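PDB 6DGM: phosphoglycerol transferase GacH from Streptococcus pyogenes MGAS5005, which probably transfers glycerol phosphate, as sn-glycerol-1-phosphate, onto the rhamnose polysaccharide of the cell wall, the group A carbohydrate, through a manganese-binding, probably extracellular domain. Local coordinates for residues 218-223 against 237-242. Sequence-based numbering, arbitrary orientation.
Sequences EEIVAE and SYARLL
Arg240 reaches from helix 229-257 to the carbonyl oxygens of Ile220 and Glu218, pinning the segment that leads into strand 222-224 against the helix. Both elements belong to the sulfatase-like, alkaline phosphatase-clan domain of GacH, here at its periphery and away from the manganese and calcium sites. The tight part lies at the helix surface. CG2 of Ile220, anti to its backbone N, rests on Ala239 CB at 4.0 Å. Ile220 CB also packs on the first methylenes of the arginine, 3.9 Å from Arg240 CG; the two side chains slide past each other in opposite directions. The arginine is extended from CG to NE, and its guanidinium arrives beside the backbone of 218-221. Arg240 NE donates to Ile220 O at 3.0 Å; the donor lies in the carbonyl plane, while the oxygen sits 28° out of the guanidinium plane. Arg240 NH2 adds a weak bond to the same Ile220 O at 3.2 Å, so two N-H groups of one guanidinium converge on a single carbonyl oxygen. Arg240 NH1 is taken by Ser214 O. Ser61 OG, just past strand 58-60, bonds Val221 N and Glu219 O; strand 58-60 pairs antiparallel with strand 222-224. The solvent side is looser. Glu218 and Val221 are exposed and their CB atoms point away from the helix; the Glu218 carboxylate stays apart from the guanidinium, OE2 6.5 Å from Arg240 NH2. Val221 only brushes the guanidinium obliquely, with CG1 4.1 Å from Arg240 NH2. Arg240 NH2 to Glu218 O is a weak, bent bond of 3.3 Å, with an N-H...O angle of 137°.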
loop_
_atom_site.group_PDB
_atom_site.type_symbol
_atom_site.label_atom_id
_atom_site.label_comp_id
_atom_site.label_asym_id
_atom_site.label_seq_id
_atom_site.Cartn_x
_atom_site.Cartn_y
_atom_site.Cartn_z
ATOM N N GLU A 218 -26.986 14.677 -3.405
ATOM C CA GLU A 218 -27.485 15.419 -2.254
ATOM C C GLU A 218 -28.164 14.510 -1.245
ATOM O O GLU A 218 -28.230 14.862 -0.060
ATOM C CB GLU A 218 -28.440 16.528 -2.694
ATOM C CG GLU A 218 -29.690 16.054 -3.359
ATOM C CD GLU A 218 -30.536 17.235 -3.825
ATOM O OE1 GLU A 218 -31.307 17.077 -4.796
ATOM O OE2 GLU A 218 -30.399 18.320 -3.217
ATOM N N GLU A 219 -28.653 13.349 -1.682
ATOM C CA GLU A 219 -29.290 12.421 -0.759
ATOM C C GLU A 219 -28.291 11.809 0.221
ATOM O O GLU A 219 -28.705 11.280 1.261
ATOM C CB GLU A 219 -30.017 11.314 -1.526
ATOM C CG GLU A 219 -29.148 10.497 -2.468
ATOM C CD GLU A 219 -29.087 11.062 -3.896
ATOM O OE1 GLU A 219 -29.252 12.291 -4.081
ATOM O OE2 GLU A 219 -28.868 10.262 -4.840
ATOM N N ILE A 220 -27.000 11.866 -0.077
ATOM C CA ILE A 220 -25.993 11.368 0.856
ATOM C C ILE A 220 -25.705 12.460 1.871
ATOM O O ILE A 220 -25.204 13.534 1.519
ATOM C CB ILE A 220 -24.712 10.940 0.128
ATOM C CG1 ILE A 220 -24.980 9.731 -0.759
ATOM C CG2 ILE A 220 -23.597 10.637 1.141
ATOM C CD1 ILE A 220 -23.815 9.378 -1.612
ATOM N N VAL A 221 -26.038 12.197 3.128
ATOM C CA VAL A 221 -25.800 13.142 4.212
ATOM C C VAL A 221 -25.226 12.346 5.375
ATOM O O VAL A 221 -25.574 11.183 5.590
ATOM C CB VAL A 221 -27.068 13.907 4.640
ATOM C CG1 VAL A 221 -27.612 14.734 3.476
ATOM C CG2 VAL A 221 -28.108 12.972 5.159
ATOM N N ALA A 222 -24.330 12.978 6.120
ATOM C CA ALA A 222 -23.639 12.298 7.203
ATOM C C ALA A 222 -23.545 13.247 8.383
ATOM O O ALA A 222 -23.511 14.474 8.228
ATOM C CB ALA A 222 -22.250 11.819 6.779
ATOM N N GLU A 223 -23.548 12.670 9.572
ATOM C CA GLU A 223 -23.378 13.463 10.775
ATOM C C GLU A 223 -22.656 12.605 11.797
ATOM O O GLU A 223 -22.649 11.375 11.712
ATOM C CB GLU A 223 -24.710 13.959 11.331
ATOM C CG GLU A 223 -25.662 12.859 11.726
ATOM C CD GLU A 223 -26.995 13.397 12.196
ATOM O OE1 GLU A 223 -27.360 14.518 11.785
ATOM O OE2 GLU A 223 -27.672 12.698 12.981
ATOM N N SER A 237 -19.377 15.881 2.575
ATOM C CA SER A 237 -18.686 16.062 1.302
ATOM C C SER A 237 -17.769 14.881 1.002
ATOM O O SER A 237 -17.699 14.408 -0.139
ATOM C CB SER A 237 -17.838 17.340 1.347
ATOM O OG SER A 237 -18.632 18.473 1.648
ATOM N N TYR A 238 -17.025 14.428 2.011
ATOM C CA TYR A 238 -16.148 13.272 1.846
ATOM C C TYR A 238 -16.937 12.020 1.479
ATOM O O TYR A 238 -16.523 11.255 0.598
ATOM C CB TYR A 238 -15.377 13.056 3.147
ATOM C CG TYR A 238 -14.614 11.758 3.216
ATOM C CD1 TYR A 238 -13.393 11.633 2.584
ATOM C CD2 TYR A 238 -15.121 10.672 3.923
ATOM C CE1 TYR A 238 -12.693 10.431 2.648
ATOM C CE2 TYR A 238 -14.430 9.483 4.005
ATOM C CZ TYR A 238 -13.220 9.370 3.352
ATOM O OH TYR A 238 -12.525 8.177 3.430
ATOM N N ALA A 239 -18.075 11.779 2.156
ATOM C CA ALA A 239 -18.871 10.594 1.857
ATOM C C ALA A 239 -19.405 10.631 0.426
ATOM O O ALA A 239 -19.444 9.598 -0.259
ATOM C CB ALA A 239 -20.028 10.440 2.844
ATOM N N ARG A 240 -19.826 11.807 -0.034
ATOM C CA ARG A 240 -20.261 11.959 -1.416
ATOM C C ARG A 240 -19.129 11.619 -2.376
ATOM O O ARG A 240 -19.327 10.899 -3.357
ATOM C CB ARG A 240 -20.777 13.379 -1.654
ATOM C CG ARG A 240 -22.097 13.637 -0.979
ATOM C CD ARG A 240 -22.402 15.112 -0.924
ATOM N NE ARG A 240 -23.726 15.320 -0.346
ATOM C CZ ARG A 240 -24.211 16.492 0.031
ATOM N NH1 ARG A 240 -23.481 17.589 -0.098
ATOM N NH2 ARG A 240 -25.424 16.554 0.560
ATOM N N LEU A 241 -17.926 12.140 -2.107
ATOM C CA LEU A 241 -16.775 11.835 -2.953
ATOM C C LEU A 241 -16.448 10.346 -2.936
ATOM O O LEU A 241 -16.128 9.767 -3.981
ATOM C CB LEU A 241 -15.580 12.683 -2.513
ATOM C CG LEU A 241 -15.726 14.175 -2.837
ATOM C CD1 LEU A 241 -14.626 14.968 -2.142
ATOM C CD2 LEU A 241 -15.645 14.433 -4.320
ATOM N N LEU A 242 -16.566 9.695 -1.777
ATOM C CA LEU A 242 -16.340 8.254 -1.732
ATOM C C LEU A 242 -17.302 7.511 -2.650
ATOM O O LEU A 242 -16.938 6.488 -3.250
ATOM C CB LEU A 242 -16.492 7.700 -0.320
ATOM C CG LEU A 242 -15.341 7.882 0.653
ATOM C CD1 LEU A 242 -15.616 7.015 1.891
ATOM C CD2 LEU A 242 -13.979 7.544 0.081
#